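Local coordinates for protein endoglucanase (Thermotoga maritima, PDB 1VHO) that probably acts as an aminopeptidase of the M42 metallopeptidase family, using two divalent metal ions per subunit, at residues 83-88 and 136-141; 97-102 and 111-116. All coordinates share one frame; numbering follows the deposited sequence.

Interaction 1 (83-88 and 136-141); sequences ARLEPV and IFVDLS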
ATOM      1  N   ALA A  83      14.370  18.865  17.268  1.00 25.74           N
ATOM      2  CA  ALA A  83      13.201  18.015  17.562  1.00 22.81           C
ATOM      3  C   ALA A  83      13.575  16.591  17.139  1.00 24.56           C
ATOM      4  O   ALA A  83      14.041  16.342  16.002  1.00 24.31           O
ATOM      5  CB  ALA A  83      11.949  18.445  16.857  1.00 19.74           C
ATOM      6  N   ARG A  84      13.322  15.631  18.022  1.00 22.33           N
ATOM      7  CA  ARG A  84      13.622  14.244  17.715  1.00 22.16           C
ATOM      8  C   ARG A  84      12.382  13.541  17.124  1.00 20.44           C
ATOM      9  O   ARG A  84      11.294  13.815  17.606  1.00 23.46           O
ATOM     10  CB  ARG A  84      14.018  13.487  19.017  1.00 27.10           C
ATOM     11  CG  ARG A  84      14.084  11.987  18.736  1.00 30.71           C
ATOM     12  CD  ARG A  84      14.348  11.190  19.993  1.00 39.56           C
ATOM     13  NE  ARG A  84      15.773  11.182  20.337  1.00 46.49           N
ATOM     14  CZ  ARG A  84      16.196  10.811  21.545  1.00 50.64           C
ATOM     15  NH1 ARG A  84      15.314  10.440  22.478  1.00 49.68           N
ATOM     16  NH2 ARG A  84      17.493  10.833  21.808  1.00 52.24           N
ATOM     17  N   LEU A  85      12.562  12.709  16.107  1.00 20.99           N
ATOM     18  CA  LEU A  85      11.434  12.009  15.502  1.00 23.52           C
ATOM     19  C   LEU A  85      11.552  10.493  15.720  1.00 23.65           C
ATOM     20  O   LEU A  85      12.658   9.978  15.543  1.00 25.64           O
ATOM     21  CB  LEU A  85      11.417  12.195  13.971  1.00 22.86           C
ATOM     22  CG  LEU A  85      11.307  13.634  13.449  1.00 28.72           C
ATOM     23  CD1 LEU A  85      11.279  13.619  11.910  1.00 30.47           C
ATOM     24  CD2 LEU A  85      10.050  14.295  13.972  1.00 26.13           C
ATOM     25  N   GLU A  86      10.467   9.836  16.063  1.00 23.04           N
ATOM     26  CA  GLU A  86      10.439   8.401  16.241  1.00 21.28           C
ATOM     27  C   GLU A  86       9.461   7.782  15.242  1.00 20.56           C
ATOM     28  O   GLU A  86       8.405   8.350  15.045  1.00 20.02           O
ATOM     29  CB  GLU A  86       9.934   8.055  17.678  1.00 28.32           C
ATOM     30  CG  GLU A  86      11.044   8.378  18.665  1.00 36.41           C
ATOM     31  CD  GLU A  86      10.850   7.840  20.058  1.00 42.80           C
ATOM     32  OE1 GLU A  86      11.806   7.994  20.846  1.00 46.70           O
ATOM     33  OE2 GLU A  86       9.769   7.283  20.366  1.00 47.21           O
ATOM     34  N   PRO A  87       9.792   6.659  14.625  1.00 20.49           N
ATOM     35  CA  PRO A  87       8.881   6.014  13.706  1.00 22.79           C
ATOM     36  C   PRO A  87       7.566   5.665  14.375  1.00 24.97           C
ATOM     37  O   PRO A  87       7.514   5.439  15.607  1.00 24.94           O
ATOM     38  CB  PRO A  87       9.586   4.750  13.241  1.00 22.75           C
ATOM     39  CG  PRO A  87      10.976   4.846  13.746  1.00 25.26           C
ATOM     40  CD  PRO A  87      11.011   5.873  14.871  1.00 23.04           C
ATOM     41  N   VAL A  88       6.461   5.723  13.620  1.00 23.81           N
ATOM     42  CA  VAL A  88       5.179   5.347  14.174  1.00 26.98           C
ATOM     43  C   VAL A  88       4.880   3.862  13.831  1.00 27.77           C
ATOM     44  O   VAL A  88       5.460   3.374  12.835  1.00 27.72           O
ATOM     45  CB  VAL A  88       3.985   6.206  13.768  1.00 28.68           C
ATOM     46  CG1 VAL A  88       4.184   7.672  14.186  1.00 30.91           C
ATOM     47  CG2 VAL A  88       3.701   6.141  12.288  1.00 33.30           C
ATOM     48  N   ILE A 136      17.067  10.520  14.811  1.00 32.09           N
ATOM     49  CA  ILE A 136      16.366  11.126  13.664  1.00 28.28           C
ATOM     50  C   ILE A 136      15.921  12.507  14.161  1.00 24.80           C
ATOM     51  O   ILE A 136      15.163  12.547  15.108  1.00 22.99           O
ATOM     52  CB  ILE A 136      15.077  10.346  13.341  1.00 30.28           C
ATOM     53  CG1 ILE A 136      15.418   8.862  13.146  1.00 31.02           C
ATOM     54  CG2 ILE A 136      14.383  10.906  12.096  1.00 25.04           C
ATOM     55  CD1 ILE A 136      16.531   8.647  12.171  1.00 33.46           C
ATOM     56  N   PHE A 137      16.398  13.582  13.549  1.00 22.29           N
ATOM     57  CA  PHE A 137      15.983  14.883  14.058  1.00 20.29           C
ATOM     58  C   PHE A 137      15.807  15.915  12.953  1.00 17.96           C
ATOM     59  O   PHE A 137      16.241  15.709  11.830  1.00 19.74           O
ATOM     60  CB  PHE A 137      17.080  15.440  15.025  1.00 19.10           C
ATOM     61  CG  PHE A 137      18.352  15.849  14.380  1.00 20.57           C
ATOM     62  CD1 PHE A 137      18.582  17.172  14.001  1.00 21.80           C
ATOM     63  CD2 PHE A 137      19.353  14.923  14.094  1.00 21.13           C
ATOM     64  CE1 PHE A 137      19.754  17.537  13.379  1.00 22.29           C
ATOM     65  CE2 PHE A 137      20.539  15.270  13.478  1.00 21.38           C
ATOM     66  CZ  PHE A 137      20.738  16.606  13.105  1.00 21.32           C
ATOM     67  N   VAL A 138      15.188  17.028  13.324  1.00 18.68           N
ATOM     68  CA  VAL A 138      15.064  18.169  12.414  1.00 16.57           C
ATOM     69  C   VAL A 138      15.500  19.386  13.239  1.00 19.33           C
ATOM     70  O   VAL A 138      15.351  19.318  14.484  1.00 19.14           O
ATOM     71  CB  VAL A 138      13.711  18.382  11.773  1.00 19.94           C
ATOM     72  CG1 VAL A 138      13.459  17.224  10.778  1.00 16.31           C
ATOM     73  CG2 VAL A 138      12.559  18.537  12.748  1.00 19.25           C
ATOM     74  N   ASP A 139      16.137  20.341  12.598  1.00 17.46           N
ATOM     75  CA  ASP A 139      16.621  21.568  13.242  1.00 17.50           C
ATOM     76  C   ASP A 139      15.476  22.579  13.222  1.00 19.75           C
ATOM     77  O   ASP A 139      15.116  23.097  12.155  1.00 18.21           O
ATOM     78  CB  ASP A 139      17.864  22.073  12.498  1.00 18.62           C
ATOM     79  CG  ASP A 139      18.568  23.254  13.165  1.00 19.03           C
ATOM     80  OD1 ASP A 139      17.888  24.066  13.820  1.00 17.89           O
ATOM     81  OD2 ASP A 139      19.792  23.360  12.952  1.00 18.58           O
ATOM     82  N   LEU A 140      14.870  22.820  14.363  1.00 19.25           N
ATOM     83  CA  LEU A 140      13.739  23.723  14.558  1.00 23.04           C
ATOM     84  C   LEU A 140      13.970  25.162  14.200  1.00 26.10           C
ATOM     85  O   LEU A 140      13.016  25.888  13.861  1.00 24.79           O
ATOM     86  CB  LEU A 140      13.254  23.648  16.006  1.00 28.70           C
ATOM     87  CG  LEU A 140      12.137  22.676  16.371  1.00 35.45           C
ATOM     88  CD1 LEU A 140      11.991  21.523  15.393  1.00 36.10           C
ATOM     89  CD2 LEU A 140      12.360  22.162  17.789  1.00 35.64           C
ATOM     90  N   SER A 141      15.232  25.622  14.154  1.00 25.27           N
ATOM     91  CA  SER A 141      15.499  27.003  13.792  1.00 26.71           C
ATOM     92  C   SER A 141      15.191  27.220  12.317  1.00 28.99           C
ATOM     93  O   SER A 141      15.175  28.373  11.872  1.00 31.76           O
ATOM     94  CB  SER A 141      16.952  27.380  14.129  1.00 22.10           C
ATOM     95  OG  SER A 141      17.807  26.699  13.258  1.00 24.44           O
TER
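Ala-83 and Val-138 form an antiparallel hydrogen-bonded pair where strand 137-139 adds on at the outermost position of a six-stranded antiparallel sheet, next to strand 82-87. Three backbone hydrogen bonds join the strands. Ala-83 N donates to Val-138 O (3.0 Å), and Ala-83 O accepts from Val-138 N in return. A third bond, from Leu-85 N to Ile-136 O, is short at 2.8 Å and almost straight (172°), although the donor lies tilted from the carbonyl plane. Between these bonds Arg-84 and Phe-137 make a non-hydrogen-bonded pair; alongside it, Phe-137 CA lies 3.1 Å from Ala-83 O, a strongly bent CA-H...O contact.

Among the apolar contacts, Leu-85 and Ile-136 cross at about a right angle. Ile-136 CG2, anti to the backbone N, rests 3.7 Å from Leu-85 CB, while Leu-85 CD1 only grazes Val-138 CG1. On its other side strand 82-87 pairs with strand 73-79, where Leu-85 packs on Phe-73 and Val-75. Leu-140 CD1 also approaches Ala-83 CB, though its unusual torsions leave the exact closeness doubtful. On the opposite face, Arg-84 turns its guanidinium to a salt bridge with Glu-135, and the ring of Phe-137 meets that of Phe-82 nearly perpendicularly.

At the end of the strand, Asp-139 OD1 accepts from Ser-141 N in an Asx turn and, from above the carboxylate plane, from Ser-141 OG at 2.7 Å.

Interaction 2 (97-102 and 111-116); sequences YASKVR and RGVIGM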
ATOM      1  N   TYR A  97      16.518   6.108   3.437  1.00 53.85           N
ATOM      2  CA  TYR A  97      15.171   5.910   3.954  1.00 51.93           C
ATOM      3  C   TYR A  97      14.361   7.187   3.756  1.00 50.59           C
ATOM      4  O   TYR A  97      13.618   7.309   2.766  1.00 51.62           O
ATOM      5  CB  TYR A  97      15.145   5.400   5.373  1.00 55.08           C
ATOM      6  CG  TYR A  97      15.863   6.129   6.472  1.00 59.46           C
ATOM      7  CD1 TYR A  97      15.422   6.004   7.796  1.00 61.79           C
ATOM      8  CD2 TYR A  97      16.962   6.943   6.239  1.00 60.16           C
ATOM      9  CE1 TYR A  97      16.051   6.669   8.830  1.00 64.03           C
ATOM     10  CE2 TYR A  97      17.597   7.611   7.264  1.00 62.89           C
ATOM     11  CZ  TYR A  97      17.142   7.469   8.557  1.00 64.18           C
ATOM     12  OH  TYR A  97      17.790   8.132   9.570  1.00 65.85           O
ATOM     13  N   ALA A  98      14.546   8.157   4.624  1.00 46.38           N
ATOM     14  CA  ALA A  98      13.825   9.417   4.564  1.00 42.36           C
ATOM     15  C   ALA A  98      14.762  10.615   4.614  1.00 38.47           C
ATOM     16  O   ALA A  98      15.744  10.593   5.369  1.00 39.38           O
ATOM     17  CB  ALA A  98      12.911   9.481   5.810  1.00 41.91           C
ATOM     18  N   SER A  99      14.515  11.612   3.775  1.00 32.75           N
ATOM     19  CA  SER A  99      15.378  12.814   3.875  1.00 26.96           C
ATOM     20  C   SER A  99      14.411  13.980   4.048  1.00 23.32           C
ATOM     21  O   SER A  99      14.229  14.442   5.185  1.00 22.31           O
ATOM     22  CB  SER A  99      16.377  12.944   2.766  1.00 26.80           C
ATOM     23  OG  SER A  99      16.958  14.239   2.712  1.00 24.19           O
ATOM     24  N   LYS A 100      13.697  14.355   2.987  1.00 18.11           N
ATOM     25  CA  LYS A 100      12.706  15.433   3.107  1.00 15.80           C
ATOM     26  C   LYS A 100      11.451  14.868   3.798  1.00 16.36           C
ATOM     27  O   LYS A 100      10.901  13.798   3.439  1.00 15.98           O
ATOM     28  CB  LYS A 100      12.300  15.957   1.718  1.00 14.19           C
ATOM     29  CG  LYS A 100      13.343  16.941   1.099  1.00 16.73           C
ATOM     30  CD  LYS A 100      12.933  17.347  -0.344  1.00 18.44           C
ATOM     31  CE  LYS A 100      11.581  18.031  -0.334  1.00 20.25           C
ATOM     32  NZ  LYS A 100      11.170  18.538  -1.693  1.00 29.18           N
ATOM     33  N   VAL A 101      10.943  15.636   4.764  1.00 15.81           N
ATOM     34  CA  VAL A 101       9.768  15.313   5.497  1.00 16.23           C
ATOM     35  C   VAL A 101       8.828  16.518   5.592  1.00 13.38           C
ATOM     36  O   VAL A 101       9.264  17.652   5.404  1.00 15.67           O
ATOM     37  CB  VAL A 101       9.966  14.817   6.955  1.00 20.18           C
ATOM     38  CG1 VAL A 101      10.599  13.436   6.957  1.00 20.70           C
ATOM     39  CG2 VAL A 101      10.819  15.840   7.755  1.00 17.98           C
ATOM     40  N   ARG A 102       7.544  16.213   5.710  1.00 12.84           N
ATOM     41  CA  ARG A 102       6.548  17.272   5.897  1.00 13.06           C
ATOM     42  C   ARG A 102       5.833  16.934   7.211  1.00 14.47           C
ATOM     43  O   ARG A 102       5.449  15.792   7.421  1.00 14.30           O
ATOM     44  CB  ARG A 102       5.586  17.510   4.756  1.00 14.75           C
ATOM     45  CG  ARG A 102       4.854  16.252   4.250  1.00 14.02           C
ATOM     46  CD  ARG A 102       4.248  16.602   2.870  1.00 18.32           C
ATOM     47  NE  ARG A 102       3.360  15.562   2.343  1.00 16.90           N
ATOM     48  CZ  ARG A 102       3.331  15.258   1.011  1.00 18.18           C
ATOM     49  NH1 ARG A 102       4.145  15.885   0.138  1.00 15.42           N
ATOM     50  NH2 ARG A 102       2.446  14.392   0.567  1.00 14.41           N
ATOM     51  N   ARG A 111       7.867  21.900   6.431  1.00 17.96           N
ATOM     52  CA  ARG A 111       8.739  21.049   5.647  1.00 18.58           C
ATOM     53  C   ARG A 111      10.186  21.124   6.084  1.00 20.31           C
ATOM     54  O   ARG A 111      10.673  22.235   6.368  1.00 20.24           O
ATOM     55  CB  ARG A 111       8.636  21.512   4.171  1.00 21.21           C
ATOM     56  CG  ARG A 111       7.246  21.082   3.642  1.00 20.75           C
ATOM     57  CD  ARG A 111       7.025  21.622   2.228  1.00 24.87           C
ATOM     58  NE  ARG A 111       5.661  21.209   1.841  1.00 29.39           N
ATOM     59  CZ  ARG A 111       4.573  21.877   2.197  1.00 31.72           C
ATOM     60  NH1 ARG A 111       3.400  21.400   1.813  1.00 31.82           N
ATOM     61  NH2 ARG A 111       4.639  23.021   2.890  1.00 33.41           N
ATOM     62  N   GLY A 112      10.862  19.996   6.142  1.00 19.34           N
ATOM     63  CA  GLY A 112      12.268  20.070   6.565  1.00 18.13           C
ATOM     64  C   GLY A 112      12.990  18.847   6.064  1.00 17.76           C
ATOM     65  O   GLY A 112      12.409  18.024   5.353  1.00 18.57           O
ATOM     66  N   VAL A 113      14.266  18.765   6.430  1.00 16.03           N
ATOM     67  CA  VAL A 113      15.114  17.674   6.011  1.00 16.26           C
ATOM     68  C   VAL A 113      15.728  16.995   7.228  1.00 17.56           C
ATOM     69  O   VAL A 113      16.314  17.683   8.078  1.00 14.61           O
ATOM     70  CB  VAL A 113      16.272  18.245   5.145  1.00 19.95           C
ATOM     71  CG1 VAL A 113      17.238  17.144   4.718  1.00 21.15           C
ATOM     72  CG2 VAL A 113      15.714  18.973   3.923  1.00 22.85           C
ATOM     73  N   ILE A 114      15.504  15.682   7.322  1.00 16.71           N
ATOM     74  CA  ILE A 114      16.032  14.913   8.445  1.00 16.82           C
ATOM     75  C   ILE A 114      17.554  15.015   8.516  1.00 18.04           C
ATOM     76  O   ILE A 114      18.290  14.944   7.505  1.00 17.20           O
ATOM     77  CB  ILE A 114      15.634  13.426   8.324  1.00 19.23           C
ATOM     78  CG1 ILE A 114      14.120  13.272   8.574  1.00 18.66           C
ATOM     79  CG2 ILE A 114      16.432  12.572   9.310  1.00 19.62           C
ATOM     80  CD1 ILE A 114      13.638  11.880   8.247  1.00 21.17           C
ATOM     81  N   GLY A 115      18.054  15.375   9.701  1.00 18.45           N
ATOM     82  CA  GLY A 115      19.452  15.486   9.978  1.00 19.14           C
ATOM     83  C   GLY A 115      20.162  16.718   9.466  1.00 20.57           C
ATOM     84  O   GLY A 115      21.363  16.873   9.699  1.00 18.96           O
HETATM   85  N   MSE A 116      19.459  17.654   8.801  1.00 17.68           N
HETATM   86  CA  MSE A 116      20.084  18.824   8.297  1.00 18.06           C
HETATM   87  C   MSE A 116      20.232  19.900   9.376  1.00 17.04           C
HETATM   88  O   MSE A 116      19.250  20.292   9.961  1.00 17.75           O
HETATM   89  CB  MSE A 116      19.265  19.457   7.126  1.00 17.20           C
HETATM   90  CG  MSE A 116      20.075  20.636   6.501  1.00 21.93           C
HETATM   91 SE   MSE A 116      18.996  21.228   4.950  1.00 43.80          SE
HETATM   92  CE  MSE A 116      17.762  22.305   5.794  1.00 28.59           C
TER
HETATM   93  O   HOH W   1      18.647  13.711   4.962  1.00 37.60           O
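Ile-114 reaches across to Ala-98, Ser-99 and Val-101 at the open end of the beta hairpin formed by strands 100-105 and 108-113. Its CG1 stands anti to the carbonyl carbon (chi1 -70°), and chi2 near 171° extends the chain to CD1. That methyl meets two partners: Ala-98 CB at 3.5 Å, closer than carbons usually come, and Val-101 CG1 at 3.6 Å. The side chains of Val-101 and Ile-114 cross at about a right angle. The second methyl of Val-101, CG2, lies 3.6 Å from Gly-112 O, over a partner that has no side chain.

Lys-100, Arg-102, Arg-111 and Val-113 occupy the face opposite Val-101. Arg-102 CG lies between its backbone N and carbonyl carbon (chi1 52°), and from there the chain runs extended to NE; its guanidinium forms salt bridges with Asp-18 and Asp-156. Arg-111 is likewise extended to NE and packs its CG against Arg-102 CB at 4.1 Å, with a long, weak ion pair to Asp-156.

The backbones are joined by a reciprocal pair of bonds between Val-101 and Gly-112, and by Ile-114 N to Ser-99 O at 2.8 Å. From Val-113 the chain enters a type II turn that ends at Met-116, with Gly-115 in the third position, where such turns take positive phi. Ser-99 OG touches Val-113 CG1 and binds a water 2.9 Å away, which donates to Ile-114 O.

The strand pairing is thus prolonged by one direct bond and one water bridge, while Asp-156, placed near both arginines, would be expected to ease the repulsion between their like charges.

Interactions 1 and 2 lie about 9 Å apart, centre to centre, at the two ends of one six-stranded antiparallel sheet, whose outermost strands are 137-139 and 108-113. Along the chain, strand 82-87 comes first, then the hairpin of interaction 2, and strand 137-139 last, so the 97-102/111-116 pairing falls between the two segments of interaction 1. The two ends meet: Gly-115 N probably bonds to Phe-137 O (2.8 Å), and Ile-136 CG2 packs on Ile-114 CG2 at 3.8 Å, consistent with a sheet that curves round. This beta domain is separate from the mixed-sheet domain holding the predicted metal ligands, yet the Ala-98 side chain lies about 10 Å from that of His-309, a predicted zinc ligand.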